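Glutamine amido transferase (Methylobacillus flagellatus, PDB 3M3P) belongs to the glutamine amidotransferase family and has an alpha/beta fold built round a large mixed beta-sheet. Local coordinates at residues A[220-223]-A[224-227]; A[128-131]-A[132-136]; A[69-72]-A[73-76]. All blocks are in the same frame, centred on the assembly; numbering follows the deposited sequence.

Contact 1 of 3, residues A[220-223]-A[224-227]; sequences VRIA and TLNR
I222 O accepts the shortest hydrogen bond here, from N226 N at 2.8 Å. The N-H points well at its acceptor, with an angle of 159° at the hydrogen. It is one of four successive i to i+4 bonds of an alpha-helix. T224 N binds V220 O, L225 N binds R221 O, and R227 N binds A223 O. The last of these is the most bent, at 146°. Together they take the carbonyls of 220-223 onto the N-H groups of 224-227, one turn later.

The side chains lie along this ladder. The CG2 branch of I222 stands opposite the backbone N and runs toward the amide of N226, which crosses it at a slant. On the same buried side, I222 CD1 and L225 CD2 are loosely apposed at 4.5 Å. L225 CB also lies against the backbone, 3.6 Å from R221 O. T224 CB is similarly placed, 3.5 Å from R221 O.

R227 curls back over its own helix. R227 CG, anti to its carbonyl carbon (chi1 -67°), lies 3.3 Å from A223 O. The bends at chi2 and chi3 then carry the guanidinium back, one face over N226 CB, which lies 3.5 Å from the plane of the R227 guanidinium and toward its rim. R227 NE forms a salt bridge with E230, three residues further along the same helix.

This part of helix 218-237 lies beside the extended sheet. I222 and L225 pack on M179 in a loop. R221 leaves the helix toward neighbouring antiparallel strands: it makes a salt bridge with E135 on strand 134-140 and a cation-pi contact with W113 on strand 113-118. Its NH2 also binds R216 O, in the short link between helices 211-215 and 218-237.

Contact 2 of 3, residues A[128-131]-A[132-136]; sequences LGTW and DELEL
D132 N gives its hydrogen to T130 OG1 at 2.9 Å, in a nearly straight bond of 166°. This is an ST turn, and it redirects the chain between helix 122-128 and strand 134-140. After the helix the chain leaves helical angles at G129, with positive phi. The T130 hydroxyl is placed for the turn because OG1 is anti to the backbone N of T130 (chi1 -172°). The D132 side chain then crosses that of T130 at about a right angle. The carboxylate carbon D132 CG comes within 3.1 Å of T130 OG1, but neither carboxylate oxygen has the angle for a hydrogen bond to it. D132 OD1 instead accepts from a water at 3.2 Å. The same water accepts from W131 N at 2.9 Å, so it bridges the two residues round the turn.

E133 turns its side chain from the loop and makes a salt bridge with R115. L134 begins the strand and faces back. L134 CD1 meets L128 CD1 at 4.2 Å, and L134 CD2 lies at the same distance from T130 CG2. L128 and L134 both also pack on W228 of helix 218-237. E135 and L136 carry the strand on. It pairs with strand 113-118 through backbone hydrogen bonds, L134 with A116 and L136 with V114.

Contact 3 of 3, residues A[69-72]-A[73-76]; sequences PTLL and ALIR
I75 CD1 sits 4.1 Å from L71 CG, one helical turn back, and the two side chains pass at a slant. I75 CD1 is also 4.3 Å from L72 CD2, so I75 fits against both leucines. Its CG1 is anti to its own carbonyl carbon (chi1 -65°). That lays I75 CG1 against the previous turn, 3.3 Å from L71 O. Next to this, L71 CD1 and L74 CD2 are more loosely apposed.

The polar contacts lie on another side of the helix. R76 turns back toward L72, with a bend at chi3 (-75°). One face of its guanidinium lies over the L72 carbonyl, and L72 O is 3.7 Å from the plane, above the centre of the R76 group. R76 N also donates to L72 O, at 3.1 Å; the guanidinium charge over this carbonyl would probably polarise it further. At the guanidinium edge and in its plane, R76 NH2 donates to a water at 2.9 Å. The water donates in turn to P69 O at 2.8 Å. P69 O therefore takes two hydrogens, from the water and from A73 N.

Regular i to i+4 bonds bring residues of successive turns into register. L74 N binds T70 O and I75 N binds L71 O. Further out, R76 NH1 binds A98 O at the end of helix 90-98, which fixes the guanidinium at a second point.

Helix 68-81 is the connection of a beta-alpha-beta unit between the adjacent parallel strands 51-54 and 85-88. I75 packs on L52 and M54 of the first strand. L71 touches L94, L72 touches A98, and I75 touches L95 and A98 of helix 90-98.

Overall arrangement
Contacts 1 and 2 are neighbours, with centres 12 Å apart. They join through the salt bridge of R221 NH1 to E135 OE2, 2.9 Å long, although helix 218-237 follows the strand much later in the chain. Contact 3 lies across the centre of the chain, about 33 Å from contact 1 and 31 Å from contact 2, centre to centre. It touches neither. Contact 3 lies on a helix connecting two strands of the parallel part of the sheet, and contact 2 leads into a strand of the antiparallel extension. The turn after strand 85-88, with C89, resembles a nucleophile elbow; the side chain of I75 in contact 3 comes close but makes no contact with it.

Contact 1 of 3, residues A[220-223]-A[224-227]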
ATOM      1  N   VAL A 220      -1.527 -21.135   1.586  1.00  6.48           N
ATOM      2  CA  VAL A 220      -2.247 -21.173   0.323  1.00  8.27           C
ATOM      3  C   VAL A 220      -2.890 -19.822   0.013  1.00  7.17           C
ATOM      4  O   VAL A 220      -2.832 -19.339  -1.144  1.00  7.96           O
ATOM      5  CB  VAL A 220      -3.302 -22.295   0.287  1.00  8.45           C
ATOM      6  CG1 VAL A 220      -4.212 -22.192  -0.935  1.00 11.05           C
ATOM      7  CG2 VAL A 220      -2.589 -23.664   0.321  1.00  9.80           C
ATOM      8  N   ARG A 221      -3.476 -19.151   1.004  1.00  6.77           N
ATOM      9  CA  ARG A 221      -4.140 -17.882   0.717  1.00  7.63           C
ATOM     10  C   ARG A 221      -3.136 -16.755   0.460  1.00  7.27           C
ATOM     11  O   ARG A 221      -3.395 -15.831  -0.301  1.00  6.42           O
ATOM     12  CB  ARG A 221      -5.164 -17.575   1.803  1.00  8.80           C
ATOM     13  CG  ARG A 221      -4.695 -17.061   3.038  1.00  9.03           C
ATOM     14  CD  ARG A 221      -5.729 -17.376   4.193  1.00 11.35           C
ATOM     15  NE  ARG A 221      -7.082 -16.816   3.942  1.00 11.05           N
ATOM     16  CZ  ARG A 221      -8.144 -16.961   4.737  1.00  9.70           C
ATOM     17  NH1 ARG A 221      -9.312 -16.386   4.505  1.00  8.06           N
ATOM     18  NH2 ARG A 221      -8.013 -17.675   5.863  1.00 11.11           N
ATOM     19  N   ILE A 222      -1.936 -16.874   1.061  1.00  6.39           N
ATOM     20  CA  ILE A 222      -0.846 -15.967   0.700  1.00  6.17           C
ATOM     21  C   ILE A 222      -0.395 -16.149  -0.713  1.00  5.61           C
ATOM     22  O   ILE A 222      -0.099 -15.171  -1.378  1.00  6.74           O
ATOM     23  CB  ILE A 222       0.330 -16.039   1.709  1.00  6.28           C
ATOM     24  CG1 ILE A 222      -0.064 -15.345   3.047  1.00  5.95           C
ATOM     25  CG2 ILE A 222       1.641 -15.495   1.119  1.00  6.73           C
ATOM     26  CD1 ILE A 222      -0.066 -13.828   3.005  1.00  7.40           C
ATOM     27  N   ALA A 223      -0.294 -17.390  -1.191  1.00  6.11           N
ATOM     28  CA  ALA A 223       0.096 -17.609  -2.558  1.00  5.51           C
ATOM     29  C   ALA A 223      -0.935 -16.982  -3.510  1.00  7.22           C
ATOM     30  O   ALA A 223      -0.549 -16.375  -4.525  1.00  8.00           O
ATOM     31  CB  ALA A 223       0.317 -19.089  -2.820  1.00  6.43           C
ATOM     32  N   THR A 224      -2.211 -17.129  -3.190  1.00  7.26           N
ATOM     33  CA  THR A 224      -3.264 -16.518  -3.983  1.00  7.76           C
ATOM     34  C   THR A 224      -3.113 -14.993  -4.046  1.00  7.80           C
ATOM     35  O   THR A 224      -3.125 -14.359  -5.119  1.00  8.00           O
ATOM     36  CB  THR A 224      -4.599 -16.911  -3.399  1.00  7.07           C
ATOM     37  OG1 THR A 224      -4.752 -18.360  -3.508  1.00  9.49           O
ATOM     38  CG2 THR A 224      -5.743 -16.250  -4.155  1.00  9.27           C
ATOM     39  N   LEU A 225      -2.883 -14.379  -2.903  1.00  7.59           N
ATOM     40  CA  LEU A 225      -2.650 -12.955  -2.846  1.00  6.61           C
ATOM     41  C   LEU A 225      -1.410 -12.558  -3.631  1.00  7.03           C
ATOM     42  O   LEU A 225      -1.427 -11.600  -4.405  1.00  7.35           O
ATOM     43  CB  LEU A 225      -2.509 -12.503  -1.384  1.00  7.89           C
ATOM     44  CG  LEU A 225      -2.106 -11.057  -1.159  1.00  7.95           C
ATOM     45  CD1 LEU A 225      -3.130 -10.084  -1.795  1.00 10.03           C
ATOM     46  CD2 LEU A 225      -1.971 -10.784   0.343  1.00  8.93           C
ATOM     47  N   ASN A 226      -0.334 -13.303  -3.465  1.00  6.82           N
ATOM     48  CA  ASN A 226       0.952 -13.003  -4.147  1.00  6.57           C
ATOM     49  C   ASN A 226       0.732 -12.911  -5.640  1.00  7.07           C
ATOM     50  O   ASN A 226       1.296 -12.032  -6.308  1.00  8.01           O
ATOM     51  CB  ASN A 226       2.056 -14.021  -3.847  1.00  7.49           C
ATOM     52  CG  ASN A 226       2.627 -13.944  -2.420  1.00 10.00           C
ATOM     53  OD1 ASN A 226       2.520 -12.924  -1.636  1.00 11.89           O
ATOM     54  ND2 ASN A 226       3.277 -14.996  -2.077  1.00  8.85           N
ATOM     55  N   ARG A 227      -0.069 -13.787  -6.183  1.00  7.54           N
ATOM     56  CA  ARG A 227      -0.227 -13.830  -7.675  1.00  8.51           C
ATOM     57  C   ARG A 227      -0.877 -12.582  -8.203  1.00  7.28           C
ATOM     58  O   ARG A 227      -0.384 -12.060  -9.218  1.00  9.40           O
ATOM     59  CB  ARG A 227      -0.940 -15.084  -8.101  1.00  9.97           C
ATOM     60  CG  ARG A 227      -0.084 -16.372  -7.838  1.00 13.79           C
ATOM     61  CD  ARG A 227       1.437 -16.383  -8.460  1.00 15.46           C
ATOM     62  NE  ARG A 227       2.571 -15.811  -7.668  1.00 15.63           N
ATOM     63  CZ  ARG A 227       3.143 -16.386  -6.598  1.00 16.96           C
ATOM     64  NH1 ARG A 227       4.201 -15.790  -6.021  1.00 17.41           N
ATOM     65  NH2 ARG A 227       2.669 -17.536  -6.098  1.00 18.10           N
TER

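Contact 2 of 3, residues A[128-131]-A[132-136]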
ATOM      1  N   LEU A 128      -5.985  -4.719 -11.565  1.00  7.09           N
ATOM      2  CA  LEU A 128      -6.196  -5.901 -10.678  1.00  7.23           C
ATOM      3  C   LEU A 128      -6.249  -7.213 -11.470  1.00  8.00           C
ATOM      4  O   LEU A 128      -6.063  -8.285 -10.863  1.00 10.24           O
ATOM      5  CB  LEU A 128      -7.485  -5.739  -9.892  1.00  7.83           C
ATOM      6  CG  LEU A 128      -7.618  -4.452  -9.098  1.00  7.23           C
ATOM      7  CD1 LEU A 128      -8.982  -4.396  -8.429  1.00  7.71           C
ATOM      8  CD2 LEU A 128      -6.454  -4.301  -8.090  1.00  9.56           C
ATOM      9  N   GLY A 129      -6.514  -7.157 -12.766  1.00  7.69           N
ATOM     10  CA  GLY A 129      -6.494  -8.357 -13.597  1.00  8.53           C
ATOM     11  C   GLY A 129      -7.850  -8.995 -13.855  1.00  9.38           C
ATOM     12  O   GLY A 129      -7.971  -9.949 -14.636  1.00 10.16           O
ATOM     13  N   THR A 130      -8.898  -8.512 -13.180  1.00  8.43           N
ATOM     14  CA  THR A 130     -10.167  -9.249 -13.158  1.00  9.11           C
ATOM     15  C   THR A 130     -11.229  -8.314 -12.540  1.00  7.94           C
ATOM     16  O   THR A 130     -10.910  -7.340 -11.862  1.00  7.21           O
ATOM     17  CB  THR A 130     -10.056 -10.524 -12.250  1.00  9.99           C
ATOM     18  OG1 THR A 130     -11.235 -11.340 -12.375  1.00 10.19           O
ATOM     19  CG2 THR A 130      -9.806 -10.202 -10.848  1.00  9.60           C
ATOM     20  N   TRP A 131     -12.495  -8.684 -12.741  1.00  7.55           N
ATOM     21  CA  TRP A 131     -13.589  -8.190 -11.911  1.00  7.18           C
ATOM     22  C   TRP A 131     -14.094  -9.227 -10.905  1.00  7.51           C
ATOM     23  O   TRP A 131     -15.054  -8.936 -10.202  1.00  8.12           O
ATOM     24  CB  TRP A 131     -14.806  -7.670 -12.719  1.00  6.62           C
ATOM     25  CG  TRP A 131     -14.600  -6.394 -13.503  1.00  5.28           C
ATOM     26  CD1 TRP A 131     -13.492  -5.610 -13.542  1.00  6.39           C
ATOM     27  CD2 TRP A 131     -15.542  -5.778 -14.374  1.00  6.18           C
ATOM     28  NE1 TRP A 131     -13.666  -4.530 -14.389  1.00  7.09           N
ATOM     29  CE2 TRP A 131     -14.938  -4.627 -14.920  1.00  6.11           C
ATOM     30  CE3 TRP A 131     -16.863  -6.069 -14.706  1.00  7.90           C
ATOM     31  CZ2 TRP A 131     -15.609  -3.795 -15.803  1.00  6.51           C
ATOM     32  CZ3 TRP A 131     -17.528  -5.254 -15.547  1.00  6.70           C
ATOM     33  CH2 TRP A 131     -16.918  -4.119 -16.085  1.00  8.24           C
ATOM     34  N   ASP A 132     -13.481 -10.391 -10.830  1.00  8.25           N
ATOM     35  CA  ASP A 132     -13.911 -11.423  -9.906  1.00  9.01           C
ATOM     36  C   ASP A 132     -13.630 -10.896  -8.464  1.00  8.40           C
ATOM     37  O   ASP A 132     -12.758 -10.062  -8.216  1.00  6.80           O
ATOM     38  CB  ASP A 132     -13.100 -12.725 -10.083  1.00 10.88           C
ATOM     39  CG  ASP A 132     -13.277 -13.457 -11.415  1.00 13.47           C
ATOM     40  OD1 ASP A 132     -14.131 -13.073 -12.199  1.00 16.09           O
ATOM     41  OD2 ASP A 132     -12.415 -14.429 -11.576  1.00 17.00           O
ATOM     42  N   GLU A 133     -14.339 -11.494  -7.516  1.00  7.76           N
ATOM     43  CA  GLU A 133     -14.048 -11.307  -6.101  1.00  6.86           C
ATOM     44  C   GLU A 133     -12.628 -11.593  -5.772  1.00  7.08           C
ATOM     45  O   GLU A 133     -12.084 -12.599  -6.226  1.00  9.41           O
ATOM     46  CB  GLU A 133     -14.958 -12.224  -5.298  1.00  7.13           C
ATOM     47  CG  GLU A 133     -14.814 -12.072  -3.758  1.00  8.45           C
ATOM     48  CD  GLU A 133     -15.732 -12.973  -2.939  1.00  8.95           C
ATOM     49  OE1 GLU A 133     -16.825 -13.341  -3.437  1.00 13.35           O
ATOM     50  OE2 GLU A 133     -15.368 -13.332  -1.791  1.00  9.06           O
ATOM     51  N   LEU A 134     -12.050 -10.753  -4.923  1.00  6.93           N
ATOM     52  CA  LEU A 134     -10.698 -10.901  -4.379  1.00  7.30           C
ATOM     53  C   LEU A 134     -10.772 -11.053  -2.889  1.00  7.41           C
ATOM     54  O   LEU A 134     -11.745 -10.680  -2.250  1.00 10.86           O
ATOM     55  CB  LEU A 134      -9.863  -9.661  -4.749  1.00  6.83           C
ATOM     56  CG  LEU A 134      -9.596  -9.451  -6.242  1.00  7.89           C
ATOM     57  CD1 LEU A 134      -8.916  -8.100  -6.524  1.00  8.95           C
ATOM     58  CD2 LEU A 134      -8.652 -10.533  -6.790  1.00  9.33           C
ATOM     59  N   GLU A 135      -9.770 -11.656  -2.317  1.00  6.57           N
ATOM     60  CA  GLU A 135      -9.583 -11.660  -0.875  1.00  6.68           C
ATOM     61  C   GLU A 135      -8.434 -10.710  -0.512  1.00  6.68           C
ATOM     62  O   GLU A 135      -7.358 -10.758  -1.072  1.00  6.40           O
ATOM     63  CB  GLU A 135      -9.276 -13.099  -0.400  1.00  7.26           C
ATOM     64  CG  GLU A 135      -8.825 -13.102   1.096  1.00  7.32           C
ATOM     65  CD  GLU A 135      -8.779 -14.498   1.644  1.00  7.52           C
ATOM     66  OE1 GLU A 135      -7.657 -15.036   1.672  1.00  8.68           O
ATOM     67  OE2 GLU A 135      -9.808 -15.041   2.030  1.00  8.43           O
ATOM     68  N   LEU A 136      -8.691  -9.817   0.437  1.00  5.68           N
ATOM     69  CA  LEU A 136      -7.730  -8.808   0.877  1.00  6.58           C
ATOM     70  C   LEU A 136      -7.238  -9.090   2.287  1.00  6.38           C
ATOM     71  O   LEU A 136      -8.001  -9.599   3.121  1.00  7.04           O
ATOM     72  CB  LEU A 136      -8.332  -7.412   0.858  1.00  6.57           C
ATOM     73  CG  LEU A 136      -9.176  -7.009  -0.396  1.00  6.27           C
ATOM     74  CD1 LEU A 136      -9.596  -5.547  -0.330  1.00  7.29           C
ATOM     75  CD2 LEU A 136      -8.370  -7.267  -1.645  1.00  7.48           C
TER
HETATM   76  O   HOH W   1     -13.787 -10.733 -14.300  1.00 13.89           O

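Contact 3 of 3, residues A[69-72]-A[73-76]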
ATOM      1  N   PRO A  69       4.707  17.318   6.593  1.00  7.69           N
ATOM      2  CA  PRO A  69       4.569  18.304   5.495  1.00  8.18           C
ATOM      3  C   PRO A  69       5.512  17.988   4.340  1.00  8.76           C
ATOM      4  O   PRO A  69       5.168  18.145   3.165  1.00  7.17           O
ATOM      5  CB  PRO A  69       4.903  19.638   6.170  1.00  9.42           C
ATOM      6  CG  PRO A  69       4.575  19.399   7.586  1.00  9.86           C
ATOM      7  CD  PRO A  69       4.858  17.976   7.899  1.00  8.35           C
ATOM      8  N   THR A  70       6.734  17.582   4.668  1.00  8.05           N
ATOM      9  CA  THR A  70       7.749  17.314   3.656  1.00  7.31           C
ATOM     10  C   THR A  70       7.323  16.157   2.819  1.00  7.25           C
ATOM     11  O   THR A  70       7.419  16.177   1.606  1.00  7.50           O
ATOM     12  CB  THR A  70       9.123  17.022   4.324  1.00  8.17           C
ATOM     13  OG1 THR A  70       9.454  18.176   5.099  1.00 11.13           O
ATOM     14  CG2 THR A  70      10.221  16.805   3.353  1.00  9.01           C
ATOM     15  N   LEU A  71       6.791  15.120   3.436  1.00  6.09           N
ATOM     16  CA  LEU A  71       6.388  13.940   2.629  1.00  6.78           C
ATOM     17  C   LEU A  71       5.170  14.216   1.769  1.00  7.14           C
ATOM     18  O   LEU A  71       5.127  13.816   0.571  1.00  6.37           O
ATOM     19  CB  LEU A  71       6.124  12.703   3.506  1.00  7.43           C
ATOM     20  CG  LEU A  71       5.721  11.395   2.804  1.00  8.10           C
ATOM     21  CD1 LEU A  71       6.807  10.887   1.862  1.00  7.24           C
ATOM     22  CD2 LEU A  71       5.414  10.295   3.874  1.00  8.90           C
ATOM     23  N   LEU A  72       4.172  14.905   2.302  1.00  6.28           N
ATOM     24  CA  LEU A  72       3.008  15.244   1.473  1.00  6.43           C
ATOM     25  C   LEU A  72       3.444  16.091   0.261  1.00  6.94           C
ATOM     26  O   LEU A  72       2.933  15.892  -0.838  1.00  7.00           O
ATOM     27  CB  LEU A  72       1.908  15.948   2.287  1.00  7.18           C
ATOM     28  CG  LEU A  72       1.287  15.136   3.417  1.00  6.84           C
ATOM     29  CD1 LEU A  72       0.259  15.977   4.212  1.00  9.25           C
ATOM     30  CD2 LEU A  72       0.653  13.845   2.887  1.00  9.83           C
ATOM     31  N   ALA A  73       4.341  17.064   0.469  1.00  7.19           N
ATOM     32  CA  ALA A  73       4.851  17.869  -0.643  1.00  6.96           C
ATOM     33  C   ALA A  73       5.616  17.011  -1.680  1.00  7.74           C
ATOM     34  O   ALA A  73       5.493  17.179  -2.905  1.00  6.66           O
ATOM     35  CB  ALA A  73       5.706  19.039  -0.132  1.00  7.14           C
ATOM     36  N   LEU A  74       6.412  16.064  -1.203  1.00  7.04           N
ATOM     37  CA  LEU A  74       7.127  15.153  -2.083  1.00  6.54           C
ATOM     38  C   LEU A  74       6.190  14.284  -2.928  1.00  6.98           C
ATOM     39  O   LEU A  74       6.435  14.071  -4.105  1.00  6.05           O
ATOM     40  CB  LEU A  74       8.068  14.274  -1.256  1.00  7.51           C
ATOM     41  CG  LEU A  74       9.071  13.441  -2.032  1.00 10.41           C
ATOM     42  CD1 LEU A  74      10.105  14.409  -2.754  1.00 11.62           C
ATOM     43  CD2 LEU A  74       9.757  12.494  -1.057  1.00 13.28           C
ATOM     44  N   ILE A  75       5.105  13.803  -2.319  1.00  6.21           N
ATOM     45  CA  ILE A  75       4.097  13.039  -3.073  1.00  6.10           C
ATOM     46  C   ILE A  75       3.492  13.916  -4.153  1.00  6.13           C
ATOM     47  O   ILE A  75       3.326  13.504  -5.283  1.00  6.52           O
ATOM     48  CB  ILE A  75       3.024  12.479  -2.131  1.00  5.54           C
ATOM     49  CG1 ILE A  75       3.581  11.440  -1.148  1.00  5.90           C
ATOM     50  CG2 ILE A  75       1.884  11.857  -2.976  1.00  6.73           C
ATOM     51  CD1 ILE A  75       2.691  11.282   0.075  1.00  6.31           C
ATOM     52  N   ARG A  76       3.111  15.128  -3.795  1.00  6.00           N
ATOM     53  CA  ARG A  76       2.615  16.070  -4.792  1.00  6.80           C
ATOM     54  C   ARG A  76       3.590  16.270  -5.913  1.00  6.93           C
ATOM     55  O   ARG A  76       3.200  16.309  -7.106  1.00  7.13           O
ATOM     56  CB  ARG A  76       2.185  17.403  -4.187  1.00  7.21           C
ATOM     57  CG  ARG A  76       0.925  17.228  -3.362  1.00  8.59           C
ATOM     58  CD  ARG A  76       0.286  18.563  -3.003  1.00 10.62           C
ATOM     59  NE  ARG A  76       1.075  19.156  -1.990  1.00 14.93           N
ATOM     60  CZ  ARG A  76       0.914  19.008  -0.672  1.00 16.11           C
ATOM     61  NH1 ARG A  76      -0.056  18.301  -0.191  1.00 13.55           N
ATOM     62  NH2 ARG A  76       1.769  19.596   0.153  1.00 14.79           N
TER
HETATM   63  O   HOH W   2       3.042  19.851   2.720  1.00 15.13           O